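Local coordinates for protein immunoreactive 84kD antigen PG93 (Porphyromonas gingivalis, PDB 5M11) that serves as an essential cell-surface component of the bacterial type-IX secretion system and binds zinc and calcium ions, at residues A18-E23 with V35-L40; A267-V272 with I283-E288; A422-I427 with G437-V442; A468-M473 with V483-R488. All coordinates share one frame; numbering follows the deposited sequence.

How the interactions relate
The four contacts come in series along the chain, and each joins the first two strands of an antiparallel four-stranded propeller blade. Interactions 1 and 2 belong to the first and last blades of the N-terminal propeller, with centres about 11 Å apart. They meet where that ring closes, and T22 N lies 3.1 Å from G286 O, a probable hydrogen bond. Interactions 3 and 4 sit in consecutive blades of the second propeller, their centres about 9 Å apart, with A426 CB packed 3.3 Å from G471 O. Contact centres in one pair lie about 34 to 41 Å from those in the other; each contact opens one blade, and touches within pairs join neighbouring blades.

Interaction 1: residues A18-E23 with V35-L40; sequences AIHKTE and VANGVL
The first blade of the N-terminal beta-propeller begins here: residues 18-23 lead into strand 22-27, which pairs with strand 32-36, and a type I' turn from A36 to V39 carries the chain on into strand 39-42. The two segments are joined by the backbone bond E23 N to V35 O, 2.8 Å, whose donor lies nearly along the C=O axis (161°). Beside it, the carboxylate of E23 reaches the turn on an extended chain, and E23 OE1 accepts N37 N at 3.2 Å from above the carboxylate plane. E23 OE2 takes K21 NZ at 3.0 Å through the anti lone pair, so this salt bridge helps to fix the rotation of the group that receives N37. The N37 side chain leaves the turn with CG anti to the carbonyl carbon, and its ND2 makes a weak, bent bond of 2.9 Å to I19 O. The same amide crosses the H20 ring obliquely, the planes 52° apart, while K21 CB lies over one ring face. On the apolar side, I19 CG2 rests 4.1 Å from A36 CB. T22 OG1 is hydrogen-bonded to Y41 OH in strand 39-42. V35 and L40 pack on V65 and I68 of strand 65-71 in the second blade, whereas H20 and K21 touch E287 of the last blade, which puts this hairpin at the closure of the ring.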
loop_
_atom_site.group_PDB
_atom_site.type_symbol
_atom_site.label_atom_id
_atom_site.label_comp_id
_atom_site.label_asym_id
_atom_site.label_seq_id
_atom_site.Cartn_x
_atom_site.Cartn_y
_atom_site.Cartn_z
ATOM N N ALA A 18 4.792 0.676 -6.262
ATOM C CA ALA A 18 6.151 1.168 -6.432
ATOM C C ALA A 18 7.208 0.036 -6.648
ATOM O O ALA A 18 7.142 -1.036 -6.033
ATOM C CB ALA A 18 6.533 1.996 -5.218
ATOM N N ILE A 19 8.212 0.318 -7.500
ATOM C CA ILE A 19 9.294 -0.627 -7.755
ATOM C C ILE A 19 10.457 -0.186 -6.830
ATOM O O ILE A 19 10.569 -0.731 -5.725
ATOM C CB ILE A 19 9.590 -0.739 -9.280
ATOM C CG1 ILE A 19 8.566 -1.703 -9.935
ATOM C CG2 ILE A 19 11.009 -1.194 -9.588
ATOM C CD1 ILE A 19 7.335 -1.012 -10.540
ATOM N N HIS A 20 11.228 0.845 -7.203
ATOM C CA HIS A 20 12.296 1.428 -6.383
ATOM C C HIS A 20 13.385 0.329 -5.930
ATOM O O HIS A 20 14.072 -0.231 -6.799
ATOM C CB HIS A 20 11.631 2.225 -5.202
ATOM C CG HIS A 20 12.526 2.888 -4.189
ATOM N ND1 HIS A 20 13.861 3.159 -4.446
ATOM C CD2 HIS A 20 12.232 3.302 -2.933
ATOM C CE1 HIS A 20 14.332 3.705 -3.339
ATOM N NE2 HIS A 20 13.388 3.813 -2.403
ATOM N N LYS A 21 13.533 0.060 -4.605
ATOM C CA LYS A 21 14.570 -0.757 -3.954
ATOM C C LYS A 21 14.527 -2.259 -4.292
ATOM O O LYS A 21 13.903 -3.020 -3.555
ATOM C CB LYS A 21 14.471 -0.558 -2.427
ATOM C CG LYS A 21 15.702 -0.953 -1.621
ATOM C CD LYS A 21 15.370 -0.872 -0.142
ATOM C CE LYS A 21 16.373 -1.556 0.745
ATOM N NZ LYS A 21 15.785 -1.860 2.077
ATOM N N THR A 22 15.267 -2.693 -5.344
ATOM C CA THR A 22 15.351 -4.102 -5.788
ATOM C C THR A 22 16.187 -4.871 -4.759
ATOM O O THR A 22 17.407 -4.726 -4.698
ATOM C CB THR A 22 15.863 -4.187 -7.239
ATOM O OG1 THR A 22 14.893 -3.546 -8.057
ATOM C CG2 THR A 22 16.058 -5.613 -7.743
ATOM N N GLU A 23 15.496 -5.664 -3.927
ATOM C CA GLU A 23 16.085 -6.413 -2.831
ATOM C C GLU A 23 16.422 -7.867 -3.206
ATOM O O GLU A 23 17.142 -8.520 -2.450
ATOM C CB GLU A 23 15.140 -6.367 -1.623
ATOM C CG GLU A 23 15.123 -5.011 -0.938
ATOM C CD GLU A 23 13.897 -4.660 -0.117
ATOM O OE1 GLU A 23 12.767 -4.942 -0.579
ATOM O OE2 GLU A 23 14.065 -4.016 0.945
ATOM N N VAL A 35 12.495 -8.596 -7.139
ATOM C CA VAL A 35 11.562 -8.101 -6.127
ATOM C C VAL A 35 12.076 -6.767 -5.600
ATOM O O VAL A 35 13.242 -6.664 -5.202
ATOM C CB VAL A 35 11.343 -9.131 -4.977
ATOM C CG1 VAL A 35 10.431 -8.575 -3.881
ATOM C CG2 VAL A 35 10.819 -10.460 -5.512
ATOM N N ALA A 36 11.189 -5.759 -5.593
ATOM C CA ALA A 36 11.488 -4.427 -5.108
ATOM C C ALA A 36 10.380 -3.919 -4.164
ATOM O O ALA A 36 9.310 -3.515 -4.617
ATOM C CB ALA A 36 11.685 -3.488 -6.279
ATOM N N ASN A 37 10.644 -4.001 -2.835
ATOM C CA ASN A 37 9.791 -3.565 -1.713
ATOM C C ASN A 37 8.599 -4.490 -1.466
ATOM O O ASN A 37 7.743 -4.184 -0.630
ATOM C CB ASN A 37 9.311 -2.101 -1.876
ATOM C CG ASN A 37 10.434 -1.091 -1.763
ATOM O OD1 ASN A 37 11.161 -1.042 -0.756
ATOM N ND2 ASN A 37 10.630 -0.290 -2.812
ATOM N N GLY A 38 8.596 -5.642 -2.131
ATOM C CA GLY A 38 7.548 -6.656 -2.001
ATOM C C GLY A 38 6.803 -6.879 -3.296
ATOM O O GLY A 38 5.930 -7.748 -3.376
ATOM N N VAL A 39 7.155 -6.076 -4.318
ATOM C CA VAL A 39 6.525 -6.125 -5.631
ATOM C C VAL A 39 7.375 -6.996 -6.534
ATOM O O VAL A 39 8.541 -6.685 -6.770
ATOM C CB VAL A 39 6.272 -4.714 -6.225
ATOM C CG1 VAL A 39 5.524 -4.795 -7.556
ATOM C CG2 VAL A 39 5.516 -3.836 -5.235
ATOM N N LEU A 40 6.792 -8.098 -7.017
ATOM C CA LEU A 40 7.469 -9.023 -7.918
ATOM C C LEU A 40 7.363 -8.484 -9.319
ATOM O O LEU A 40 6.327 -7.908 -9.657
ATOM C CB LEU A 40 6.858 -10.445 -7.816
ATOM C CG LEU A 40 7.416 -11.505 -8.782
ATOM C CD1 LEU A 40 8.746 -12.031 -8.318
ATOM C CD2 LEU A 40 6.424 -12.626 -8.994
#

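Interaction 2: residues A267-V272 with I283-E288; sequences ADVLGV and IALGEE
The flat groups of this contact are its peptide units, and the two that bridge the segments are met differently. The A284 carbonyl is approached in its own plane by L270 N, at 2.9 Å and almost straight (172° at the hydrogen). The G271 carbonyl instead receives A284 N at 3.0 Å from above its plane, 38° out of it. A284 is thus gripped through both its N-H and its C=O, and one step further V272 and I283 form an antiparallel non-hydrogen-bonded pair. Their side chains lie alongside each other on one face of the sheet, where I283 CD1 meets V272 CG1 at 3.7 Å. The other branch of I283, CG2, stands anti to the backbone N and touches V269 CG1 at 3.8 Å, so the one residue packs against two valines. V269 CG2 in turn lies 4.0 Å from L285 CD2, extending the apolar row toward the loop. On the other side of the strand the tip of L270, CD1, rests 3.7 Å from G286 CA, against a residue that has no side chain. The hairpin formed by strands 271-273 and 280-284 opens the last blade of the N-terminal propeller. V269 and V272 pack on C247 and F245 of strand 244-247 in the preceding blade, while A284 and L270 reach T22 and E23 of strand 22-27 in the first.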
loop_
_atom_site.group_PDB
_atom_site.type_symbol
_atom_site.label_atom_id
_atom_site.label_comp_id
_atom_site.label_asym_id
_atom_site.label_seq_id
_atom_site.Cartn_x
_atom_site.Cartn_y
_atom_site.Cartn_z
ATOM N N ALA A 267 29.456 -2.597 -4.504
ATOM C CA ALA A 267 28.938 -2.246 -3.187
ATOM C C ALA A 267 27.426 -2.502 -3.072
ATOM O O ALA A 267 26.726 -2.583 -4.082
ATOM C CB ALA A 267 29.221 -0.787 -2.901
ATOM N N ASP A 268 26.940 -2.610 -1.818
ATOM C CA ASP A 268 25.546 -2.750 -1.408
ATOM C C ASP A 268 24.775 -3.680 -2.359
ATOM O O ASP A 268 23.996 -3.221 -3.201
ATOM C CB ASP A 268 24.876 -1.356 -1.304
ATOM C CG ASP A 268 25.638 -0.287 -0.508
ATOM O OD1 ASP A 268 26.126 -0.602 0.603
ATOM O OD2 ASP A 268 25.675 0.886 -0.963
ATOM N N VAL A 269 25.036 -4.986 -2.229
ATOM C CA VAL A 269 24.426 -6.042 -3.040
ATOM C C VAL A 269 23.489 -6.831 -2.133
ATOM O O VAL A 269 23.937 -7.388 -1.133
ATOM C CB VAL A 269 25.483 -6.941 -3.737
ATOM C CG1 VAL A 269 24.811 -8.052 -4.545
ATOM C CG2 VAL A 269 26.415 -6.114 -4.619
ATOM N N LEU A 270 22.195 -6.871 -2.497
ATOM C CA LEU A 270 21.111 -7.474 -1.728
ATOM C C LEU A 270 20.657 -8.846 -2.256
ATOM O O LEU A 270 19.958 -9.592 -1.544
ATOM C CB LEU A 270 19.912 -6.510 -1.731
ATOM C CG LEU A 270 20.081 -5.142 -1.055
ATOM C CD1 LEU A 270 18.800 -4.358 -1.111
ATOM C CD2 LEU A 270 20.529 -5.276 0.395
ATOM N N GLY A 271 21.042 -9.167 -3.488
ATOM C CA GLY A 271 20.663 -10.428 -4.107
ATOM C C GLY A 271 21.407 -10.693 -5.386
ATOM O O GLY A 271 21.931 -9.761 -5.996
ATOM N N VAL A 272 21.509 -11.978 -5.766
ATOM C CA VAL A 272 22.182 -12.421 -6.992
ATOM C C VAL A 272 21.386 -13.584 -7.578
ATOM O O VAL A 272 20.912 -14.433 -6.815
ATOM C CB VAL A 272 23.694 -12.803 -6.832
ATOM C CG1 VAL A 272 24.321 -13.103 -8.190
ATOM C CG2 VAL A 272 24.503 -11.711 -6.134
ATOM N N ILE A 283 22.431 -8.956 -10.578
ATOM C CA ILE A 283 22.670 -8.316 -9.281
ATOM C C ILE A 283 21.496 -7.391 -8.892
ATOM O O ILE A 283 20.935 -6.717 -9.756
ATOM C CB ILE A 283 24.026 -7.497 -9.389
ATOM C CG1 ILE A 283 25.206 -8.318 -10.009
ATOM C CG2 ILE A 283 24.470 -6.840 -8.081
ATOM C CD1 ILE A 283 25.456 -9.775 -9.434
ATOM N N ALA A 284 21.143 -7.369 -7.587
ATOM C CA ALA A 284 20.147 -6.479 -6.979
ATOM C C ALA A 284 20.924 -5.471 -6.126
ATOM O O ALA A 284 21.595 -5.849 -5.153
ATOM C CB ALA A 284 19.138 -7.266 -6.148
ATOM N N LEU A 285 20.936 -4.209 -6.558
ATOM C CA LEU A 285 21.701 -3.164 -5.891
ATOM C C LEU A 285 20.809 -2.290 -5.024
ATOM O O LEU A 285 21.263 -1.289 -4.470
ATOM C CB LEU A 285 22.468 -2.339 -6.937
ATOM C CG LEU A 285 23.546 -3.138 -7.676
ATOM C CD1 LEU A 285 23.864 -2.533 -9.001
ATOM C CD2 LEU A 285 24.784 -3.263 -6.850
ATOM N N GLY A 286 19.563 -2.717 -4.873
ATOM C CA GLY A 286 18.578 -2.041 -4.050
ATOM C C GLY A 286 18.147 -0.704 -4.598
ATOM O O GLY A 286 17.507 -0.637 -5.656
ATOM N N GLU A 287 18.531 0.369 -3.880
ATOM C CA GLU A 287 18.151 1.747 -4.179
ATOM C C GLU A 287 18.555 2.160 -5.618
ATOM O O GLU A 287 17.991 3.119 -6.158
ATOM C CB GLU A 287 18.715 2.709 -3.120
ATOM C CG GLU A 287 17.644 3.443 -2.310
ATOM C CD GLU A 287 17.074 2.760 -1.075
ATOM O OE1 GLU A 287 17.867 2.292 -0.225
ATOM O OE2 GLU A 287 15.831 2.764 -0.920
ATOM N N GLU A 288 19.464 1.391 -6.249
ATOM C CA GLU A 288 19.868 1.585 -7.635
ATOM C C GLU A 288 18.933 0.763 -8.509
ATOM O O GLU A 288 18.310 1.313 -9.409
ATOM C CB GLU A 288 21.342 1.193 -7.854
ATOM C CG GLU A 288 21.916 1.560 -9.222
ATOM C CD GLU A 288 21.591 0.676 -10.420
ATOM O OE1 GLU A 288 21.020 -0.428 -10.243
ATOM O OE2 GLU A 288 21.914 1.102 -11.554
#

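Interaction 3: residues A422-I427 with G437-V442; sequences ARVKAI and GTLGAV
T438 turns OG1 into the crowded position between its backbone N and carbonyl carbon (chi1 79°), and R423 places CG in the same kind of position before bending at chi3. The first rotation brings a hydroxyl to the neighbouring strand; the second lays an arginine chain along it. Both residues belong to the hairpin of strands 422-429 and 435-439, which starts a four-stranded blade of the second beta-propeller. At the R423 end G440 N donates to R423 O at 2.9 Å, nearly along the C=O axis. Further on the ladder slackens: the reciprocal bonds of the K425-T438 pair, K425 N to T438 O and T438 N to K425 O, are weak. Between these pairs V424 and L439 point the same way on one face, and V424 CG2 and L439 CD2 lie 3.7 Å apart.

The R423 chain passes G440, with R423 CG 3.5 Å from G440 O, and its guanidinium has A441 CB at its edge; D421 pairs with it in a salt bridge. At A426 the chain turns a corner (phi and psi both positive), and just beyond it I427 CG2 rests against the bare CA of G437 at 3.9 Å. K425 extends away from the hairpin to bond Y317 OH, its side chain about 6 Å from that of E318, which binds zinc in a structure of this protein though not in this model. T438 OG1 donates to K425 O at 2.9 Å from above the carbonyl plane, adding a side-chain bond to the weak backbone link on the same oxygen.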
loop_
_atom_site.group_PDB
_atom_site.type_symbol
_atom_site.label_atom_id
_atom_site.label_comp_id
_atom_site.label_asym_id
_atom_site.label_seq_id
_atom_site.Cartn_x
_atom_site.Cartn_y
_atom_site.Cartn_z
ATOM N N ALA A 422 9.937 23.109 13.277
ATOM C CA ALA A 422 8.641 23.684 12.933
ATOM C C ALA A 422 7.775 22.598 12.315
ATOM O O ALA A 422 8.035 22.135 11.200
ATOM C CB ALA A 422 8.815 24.862 11.988
ATOM N N ARG A 423 6.778 22.150 13.082
ATOM C CA ARG A 423 5.883 21.077 12.675
ATOM C C ARG A 423 4.564 21.647 12.126
ATOM O O ARG A 423 3.735 22.139 12.889
ATOM C CB ARG A 423 5.672 20.102 13.832
ATOM C CG ARG A 423 5.630 20.728 15.216
ATOM C CD ARG A 423 5.670 19.660 16.292
ATOM N NE ARG A 423 6.942 18.940 16.314
ATOM C CZ ARG A 423 7.676 18.744 17.404
ATOM N NH1 ARG A 423 7.283 19.236 18.575
ATOM N NH2 ARG A 423 8.815 18.075 17.332
ATOM N N VAL A 424 4.394 21.575 10.779
ATOM C CA VAL A 424 3.276 22.140 10.009
ATOM C C VAL A 424 2.281 21.054 9.516
ATOM O O VAL A 424 2.633 20.242 8.650
ATOM C CB VAL A 424 3.821 22.965 8.784
ATOM C CG1 VAL A 424 2.701 23.711 8.054
ATOM C CG2 VAL A 424 4.930 23.933 9.188
ATOM N N LYS A 425 1.029 21.103 10.013
ATOM C CA LYS A 425 -0.069 20.220 9.586
ATOM C C LYS A 425 -1.354 21.061 9.379
ATOM O O LYS A 425 -1.343 22.231 9.739
ATOM C CB LYS A 425 -0.306 19.054 10.576
ATOM C CG LYS A 425 -1.121 17.948 9.926
ATOM C CD LYS A 425 -1.431 16.727 10.749
ATOM C CE LYS A 425 -2.144 15.785 9.791
ATOM N NZ LYS A 425 -2.481 14.474 10.390
ATOM N N ALA A 426 -2.444 20.479 8.794
ATOM C CA ALA A 426 -3.754 21.112 8.515
ATOM C C ALA A 426 -3.641 22.384 7.618
ATOM O O ALA A 426 -4.178 23.444 7.974
ATOM C CB ALA A 426 -4.483 21.434 9.816
ATOM N N ILE A 427 -2.982 22.255 6.431
ATOM C CA ILE A 427 -2.790 23.373 5.480
ATOM C C ILE A 427 -3.824 23.348 4.346
ATOM O O ILE A 427 -4.007 22.311 3.694
ATOM C CB ILE A 427 -1.350 23.482 4.891
ATOM C CG1 ILE A 427 -0.834 22.130 4.314
ATOM C CG2 ILE A 427 -0.406 24.073 5.925
ATOM C CD1 ILE A 427 0.391 22.219 3.343
ATOM N N GLY A 437 -3.136 27.723 7.529
ATOM C CA GLY A 437 -2.544 26.524 8.078
ATOM C C GLY A 437 -2.330 26.640 9.558
ATOM O O GLY A 437 -2.426 27.729 10.130
ATOM N N THR A 438 -2.035 25.504 10.182
ATOM C CA THR A 438 -1.801 25.424 11.614
ATOM C C THR A 438 -0.392 24.854 11.877
ATOM O O THR A 438 0.200 24.217 11.002
ATOM C CB THR A 438 -2.923 24.616 12.300
ATOM O OG1 THR A 438 -2.687 23.217 12.116
ATOM C CG2 THR A 438 -4.334 25.017 11.829
ATOM N N LEU A 439 0.147 25.132 13.081
ATOM C CA LEU A 439 1.465 24.706 13.567
ATOM C C LEU A 439 1.313 24.014 14.906
ATOM O O LEU A 439 0.509 24.435 15.748
ATOM C CB LEU A 439 2.414 25.908 13.730
ATOM C CG LEU A 439 2.624 26.852 12.550
ATOM C CD1 LEU A 439 2.800 28.290 13.028
ATOM C CD2 LEU A 439 3.802 26.427 11.718
ATOM N N GLY A 440 2.117 22.991 15.119
ATOM C CA GLY A 440 2.101 22.255 16.374
ATOM C C GLY A 440 3.076 22.754 17.424
ATOM O O GLY A 440 4.158 23.252 17.093
ATOM N N ALA A 441 2.665 22.582 18.704
ATOM C CA ALA A 441 3.343 22.881 19.976
ATOM C C ALA A 441 3.945 24.320 20.069
ATOM O O ALA A 441 5.074 24.481 20.538
ATOM C CB ALA A 441 4.421 21.836 20.245
ATOM N N VAL A 442 3.174 25.356 19.658
ATOM C CA VAL A 442 3.565 26.785 19.696
ATOM C C VAL A 442 2.355 27.644 20.053
ATOM O O VAL A 442 1.226 27.216 19.783
ATOM C CB VAL A 442 4.215 27.318 18.380
ATOM C CG1 VAL A 442 5.670 26.899 18.249
ATOM C CG2 VAL A 442 3.411 26.949 17.139
#

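Interaction 4: residues A468-M473 with V483-R488; sequences ASFGNM and VNILHR
F470 forms the close-packed part of this contact: its CD1 meets V483 CG1 and its CE1 meets I485 CD1, each at 3.5 Å, while N484 O lies at the ring edge. M473 extends the apolar row, with CE 3.9 Å from V483 CG2, and T438 of the preceding blade touches F470, M473 and V483. N484 serves the neighbouring backbone twice. N484 O takes G471 N at 2.8 Å. With CG set between backbone N and carbonyl carbon (chi1 53°), N484 OD1 meets N472 N at 2.8 Å. L486 CG sits 3.7 Å from G471 CA, where there is no side chain. This is the opening hairpin of a propeller blade, strands 469-475 and 481-485, and its ladder is broken by classic beta bulges: A468 and S469 both face H487, and L486 and H487 both face S469. S469 O accordingly accepts H487 N at 2.9 Å and, more weakly, L486 N. Toward this end side-chain packing thins, and the partly exposed A468, H487 and R488 meet mainly through well-formed backbone bonds, S469 N binding H487 O on a lone pair and A468 N reaching R488 O from above the carbonyl plane.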
loop_
_atom_site.group_PDB
_atom_site.type_symbol
_atom_site.label_atom_id
_atom_site.label_comp_id
_atom_site.label_asym_id
_atom_site.label_seq_id
_atom_site.Cartn_x
_atom_site.Cartn_y
_atom_site.Cartn_z
ATOM N N ALA A 468 -0.515 20.256 21.065
ATOM C CA ALA A 468 0.466 19.425 20.374
ATOM C C ALA A 468 0.242 19.345 18.852
ATOM O O ALA A 468 1.153 19.685 18.100
ATOM C CB ALA A 468 0.467 18.026 20.968
ATOM N N SER A 469 -0.942 18.902 18.393
ATOM C CA SER A 469 -1.172 18.766 16.961
ATOM C C SER A 469 -2.629 18.828 16.565
ATOM O O SER A 469 -3.495 18.229 17.213
ATOM C CB SER A 469 -0.595 17.447 16.459
ATOM O OG SER A 469 -0.902 17.224 15.094
ATOM N N PHE A 470 -2.872 19.549 15.461
ATOM C CA PHE A 470 -4.153 19.663 14.785
ATOM C C PHE A 470 -4.188 18.578 13.717
ATOM O O PHE A 470 -3.163 17.937 13.462
ATOM C CB PHE A 470 -4.331 21.061 14.162
ATOM C CG PHE A 470 -4.740 22.188 15.083
ATOM C CD1 PHE A 470 -6.075 22.383 15.421
ATOM C CD2 PHE A 470 -3.802 23.109 15.541
ATOM C CE1 PHE A 470 -6.458 23.465 16.228
ATOM C CE2 PHE A 470 -4.179 24.167 16.377
ATOM C CZ PHE A 470 -5.504 24.343 16.710
ATOM N N GLY A 471 -5.342 18.388 13.090
ATOM C CA GLY A 471 -5.518 17.381 12.054
ATOM C C GLY A 471 -5.497 17.961 10.666
ATOM O O GLY A 471 -4.432 18.175 10.091
ATOM N N ASN A 472 -6.679 18.205 10.117
ATOM C CA ASN A 472 -6.836 18.729 8.762
ATOM C C ASN A 472 -7.816 19.916 8.744
ATOM O O ASN A 472 -8.664 20.039 9.629
ATOM C CB ASN A 472 -7.285 17.618 7.809
ATOM C CG ASN A 472 -6.418 16.382 7.847
ATOM O OD1 ASN A 472 -6.758 15.373 8.489
ATOM N ND2 ASN A 472 -5.271 16.450 7.184
ATOM N N MET A 473 -7.690 20.790 7.746
ATOM C CA MET A 473 -8.546 21.968 7.695
ATOM C C MET A 473 -9.552 21.915 6.549
ATOM O O MET A 473 -9.188 21.599 5.412
ATOM C CB MET A 473 -7.679 23.240 7.572
ATOM C CG MET A 473 -8.452 24.551 7.646
ATOM S SD MET A 473 -7.360 25.984 7.435
ATOM C CE MET A 473 -6.390 25.888 8.934
ATOM N N VAL A 483 -11.056 22.874 11.977
ATOM C CA VAL A 483 -9.797 22.151 12.195
ATOM C C VAL A 483 -10.026 21.130 13.310
ATOM O O VAL A 483 -10.448 21.534 14.385
ATOM C CB VAL A 483 -8.549 23.051 12.494
ATOM C CG1 VAL A 483 -7.264 22.322 12.140
ATOM C CG2 VAL A 483 -8.593 24.379 11.750
ATOM N N ASN A 484 -9.749 19.828 13.061
ATOM C CA ASN A 484 -9.854 18.765 14.076
ATOM C C ASN A 484 -8.615 18.764 14.996
ATOM O O ASN A 484 -7.552 19.206 14.577
ATOM C CB ASN A 484 -10.083 17.361 13.461
ATOM C CG ASN A 484 -9.115 16.877 12.397
ATOM O OD1 ASN A 484 -9.038 17.399 11.281
ATOM N ND2 ASN A 484 -8.495 15.745 12.649
ATOM N N ILE A 485 -8.766 18.308 16.259
ATOM C CA ILE A 485 -7.649 18.253 17.229
ATOM C C ILE A 485 -7.156 16.814 17.338
ATOM O O ILE A 485 -7.895 15.940 17.805
ATOM C CB ILE A 485 -7.974 18.838 18.654
ATOM C CG1 ILE A 485 -8.951 20.066 18.616
ATOM C CG2 ILE A 485 -6.689 19.149 19.460
ATOM C CD1 ILE A 485 -8.486 21.347 18.048
ATOM N N LEU A 486 -5.918 16.568 16.901
ATOM C CA LEU A 486 -5.347 15.232 16.993
ATOM C C LEU A 486 -4.719 14.979 18.370
ATOM O O LEU A 486 -4.750 13.836 18.828
ATOM C CB LEU A 486 -4.313 14.986 15.894
ATOM C CG LEU A 486 -4.825 14.623 14.498
ATOM C CD1 LEU A 486 -3.673 14.305 13.594
ATOM C CD2 LEU A 486 -5.778 13.430 14.524
ATOM N N HIS A 487 -4.153 16.031 19.022
ATOM C CA HIS A 487 -3.513 15.934 20.337
ATOM C C HIS A 487 -3.339 17.306 21.062
ATOM O O HIS A 487 -2.905 18.273 20.438
ATOM C CB HIS A 487 -2.131 15.247 20.199
ATOM C CG HIS A 487 -2.135 13.803 20.616
ATOM N ND1 HIS A 487 -2.293 12.776 19.685
ATOM C CD2 HIS A 487 -2.046 13.260 21.859
ATOM C CE1 HIS A 487 -2.283 11.651 20.390
ATOM N NE2 HIS A 487 -2.144 11.893 21.703
ATOM N N ARG A 488 -3.653 17.371 22.379
ATOM C CA ARG A 488 -3.413 18.559 23.215
ATOM C C ARG A 488 -2.031 18.456 23.831
ATOM O O ARG A 488 -1.179 19.325 23.638
ATOM C CB ARG A 488 -4.444 18.705 24.374
ATOM C CG ARG A 488 -5.874 19.087 24.032
ATOM C CD ARG A 488 -6.064 20.544 23.634
ATOM N NE ARG A 488 -6.005 21.481 24.753
ATOM C CZ ARG A 488 -6.047 22.801 24.612
ATOM N NH1 ARG A 488 -6.146 23.342 23.406
ATOM N NH2 ARG A 488 -5.985 23.593 25.676
#